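Local structure of possible marr-transcriptional regulator (Streptomyces coelicolor, 4B8X) at the interface of chains A and B. The protein is a MarR family transcriptional regulator of unknown biological role, with a winged-helix motif that probably binds DNA. Residues are numbered along the deposited sequence; one frame, centred on the assembly and turned at random. Chains: chain A/B, Possible marr-transcriptional regulator.

Contact 1: the interface of chains A and B. Residues chain A 20, 130, 133-134; chain B 9, 12-13, 134.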
# COMPACT_ATOMS: atom_id res chain seq x y z
N LEU A 20 -4.29 4.30 -6.44
CA LEU A 20 -3.43 5.44 -6.68
C LEU A 20 -2.01 5.02 -7.01
O LEU A 20 -1.38 5.62 -7.90
CB LEU A 20 -3.45 6.39 -5.47
CG LEU A 20 -4.80 7.04 -5.19
CD1 LEU A 20 -4.70 7.90 -3.93
CD2 LEU A 20 -5.28 7.86 -6.37
N ILE A 130 -9.99 14.10 2.93
CA ILE A 130 -9.17 12.89 2.99
C ILE A 130 -7.96 13.12 3.91
O ILE A 130 -7.67 12.32 4.80
CB ILE A 130 -8.76 12.44 1.59
CG1 ILE A 130 -9.99 11.89 0.85
CG2 ILE A 130 -7.63 11.42 1.66
CD1 ILE A 130 -9.84 11.70 -0.64
N MET A 133 -9.24 13.53 7.63
CA MET A 133 -9.78 12.33 8.25
C MET A 133 -8.69 11.34 8.66
O MET A 133 -8.86 10.60 9.63
CB MET A 133 -10.84 11.67 7.35
CG MET A 133 -10.34 10.85 6.17
SD MET A 133 -11.55 10.36 4.90
CE MET A 133 -10.43 9.26 4.04
N LEU A 134 -7.57 11.34 7.93
CA LEU A 134 -6.49 10.40 8.20
C LEU A 134 -5.42 11.00 9.10
O LEU A 134 -4.50 10.29 9.54
CB LEU A 134 -5.88 9.94 6.89
CG LEU A 134 -6.83 9.16 5.96
CD1 LEU A 134 -6.15 8.86 4.63
CD2 LEU A 134 -7.33 7.89 6.65
N ALA B 9 -3.38 14.63 0.07
CA ALA B 9 -4.29 13.49 0.12
C ALA B 9 -3.58 12.18 -0.23
O ALA B 9 -3.77 11.18 0.47
CB ALA B 9 -5.50 13.76 -0.78
N SER B 12 -1.40 11.14 2.62
CA SER B 12 -2.20 10.66 3.72
C SER B 12 -2.67 9.22 3.52
O SER B 12 -2.64 8.42 4.46
CB SER B 12 -3.42 11.54 3.92
OG SER B 12 -3.00 12.82 4.35
N ILE B 13 -3.13 8.91 2.30
CA ILE B 13 -3.60 7.56 1.99
C ILE B 13 -2.44 6.57 2.06
O ILE B 13 -2.58 5.48 2.62
CB ILE B 13 -4.29 7.52 0.61
CG1 ILE B 13 -5.63 8.26 0.68
CG2 ILE B 13 -4.44 6.09 0.10
CD1 ILE B 13 -6.18 8.62 -0.67
N LEU B 134 -13.67 7.61 0.40
CA LEU B 134 -12.87 6.89 -0.57
C LEU B 134 -13.75 6.10 -1.56
O LEU B 134 -13.25 5.56 -2.55
CB LEU B 134 -11.86 5.99 0.12
CG LEU B 134 -10.84 6.73 0.98
CD1 LEU B 134 -9.94 5.77 1.74
CD2 LEU B 134 -10.00 7.69 0.13
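An apolar seam between helices joins the two chains where B:Ile13 packs against A:Ile130, A:Leu134 and A:Leu20; it is part of the two-fold dimer interface, which MarR regulators typically build from their terminal helices. Helix 5-28 of chain B presents B:Ala9, B:Ser12 and B:Ile13 on one face. Helix 129-140 of chain A lies on one side of B:Ile13, and A:Leu20 of the partner's own helix 5-28 approaches from another. The delta-methyl of B:Ile13 is shared: CD1 meets A:Leu20 CD1 at 3.7 Å, the two side chains crossing at about a right angle, and also touches A:Ile130 CG2 at 3.9 Å. In A:Ile130 the gamma-methyl CG2 is anti to the backbone N (chi1 of CG1 -71°). That branch therefore faces helix 5-28 of chain B, where it also meets B:Ala9 CB at 4.0 Å, while the longer branch carries CD1 towards B:Leu134 CD2, 4.1 Å away. The two copies of helix 129-140 thus touch as well. From A:Met133 a chain extended beyond CG delivers the terminal methyl CE to within 4.0 Å of B:Leu134 CG, a purely van der Waals meeting at the branch point. Next to B:Ile13, A:Leu134 lays one methyl over the backbone of helix 5-28, with CD1 3.5 Å from the carbonyl O of B:Ser12.

Contact 2: the interface of chains A and B. Residues chain A 109, 113, 116-117; chain B 4, 6-7.
B:Met7 lies against A:Phe117 and A:Met113 where the start of helix 5-28 in chain B meets the end of helix 99-114 and the 3-10 helix 116-118 of chain A, forming a mainly van der Waals patch of the dimer interface. Its apolar part is formed by B:Met7 set against the phenyl ring of A:Phe117 and the thioether of A:Met113. The gamma-methylene of B:Met7 stands off to one side of the ring plane, just outside the CE1 rim, with CG 3.6 Å from A:Phe117 CE1. Beyond CG the B:Met7 chain is extended, which carries its terminal methyl on past that edge and closer to the level of the ring, with CE 3.9 Å from A:Phe117 CE1. Within chain A, the sulfur SD of A:Met113 lies at the edge of the A:Phe117 ring, in its plane. The two methionine side chains cross at about a right angle, but the sulfur-to-methyl approach is modelled too short to be interpreted. In contrast to B:Met7, A:Met113 is bent at chi2 and chi3 (-74° and -73°). Its methyl meets B:Val4 tip to tip, CE lying 4.0 Å from CG2 and 4.1 Å from CG1 of B:Val4.

Contacts with polar groups gather around B:Ser6. Its beta-carbon CB rests 3.2 Å from the backbone carbonyl O of A:Asp116, and its hydroxyl OG lies 3.5 Å from A:Phe117 CD1. Together these contacts dock the N-terminal end of one subunit onto its partner, contributing to the pairing of the two chains.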
# COMPACT_ATOMS: atom_id res chain seq x y z
N THR A 109 7.65 15.26 -11.39
CA THR A 109 6.72 16.04 -10.59
C THR A 109 5.72 16.82 -11.44
O THR A 109 4.53 16.86 -11.12
CB THR A 109 7.46 16.97 -9.62
OG1 THR A 109 8.25 16.16 -8.76
CG2 THR A 109 6.50 17.85 -8.80
N MET A 113 1.76 16.23 -11.11
CA MET A 113 0.91 17.39 -10.79
C MET A 113 -0.18 17.56 -11.84
O MET A 113 -1.32 17.86 -11.52
CB MET A 113 1.75 18.68 -10.71
CG MET A 113 2.71 18.74 -9.53
SD MET A 113 1.91 19.04 -7.94
CE MET A 113 1.47 20.76 -8.07
N ASP A 116 -2.88 15.25 -10.99
CA ASP A 116 -3.32 15.37 -9.60
C ASP A 116 -3.06 14.13 -8.77
O ASP A 116 -3.84 13.78 -7.91
CB ASP A 116 -4.81 15.72 -9.47
CG ASP A 116 -5.09 17.10 -9.85
OD1 ASP A 116 -4.58 18.00 -9.18
OD2 ASP A 116 -5.84 17.27 -10.82
N PHE A 117 -1.94 13.46 -9.05
CA PHE A 117 -1.58 12.26 -8.29
C PHE A 117 -2.71 11.23 -8.26
O PHE A 117 -2.79 10.43 -7.32
CB PHE A 117 -1.08 12.62 -6.87
CG PHE A 117 0.24 13.33 -6.87
CD1 PHE A 117 0.32 14.70 -7.10
CD2 PHE A 117 1.41 12.61 -6.65
CE1 PHE A 117 1.56 15.32 -7.10
CE2 PHE A 117 2.64 13.24 -6.62
CZ PHE A 117 2.70 14.59 -6.85
N VAL B 4 -0.23 21.22 -1.54
CA VAL B 4 -1.16 21.04 -2.68
C VAL B 4 -2.17 19.95 -2.29
O VAL B 4 -1.76 18.95 -1.75
CB VAL B 4 -0.37 20.63 -3.93
CG1 VAL B 4 -1.27 20.25 -5.09
CG2 VAL B 4 0.58 21.75 -4.34
N SER B 6 -3.90 17.53 -3.72
CA SER B 6 -3.67 16.19 -4.20
C SER B 6 -2.47 15.53 -3.52
O SER B 6 -2.48 14.32 -3.24
CB SER B 6 -3.54 16.17 -5.72
OG SER B 6 -2.37 16.80 -6.15
N MET B 7 -1.43 16.32 -3.29
CA MET B 7 -0.19 15.84 -2.65
C MET B 7 -0.47 15.44 -1.21
O MET B 7 -0.02 14.40 -0.74
CB MET B 7 0.91 16.92 -2.65
CG MET B 7 1.79 16.97 -3.89
SD MET B 7 3.23 18.06 -3.74
CE MET B 7 3.67 18.22 -5.46

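Contacts 1 and 2 lie about 13 Å apart, measured between the centres of their C-alpha atoms, and share helix 5-28 of chain B. Its first turn and the residue just before it serve contact 2, whereas the following turns serve contact 1, with B:Leu134 of helix 129-140. Chain A answers with different elements: helix 99-114 and the 3-10 helix 116-118 in contact 2, helices 5-28 and 129-140 in contact 1. One helix thus ties together several parts of the partner. Two-fold symmetry repeats both contacts with the chains exchanged, an intertwined arrangement that probably sets how the two winged-helix regions are held relative to each other.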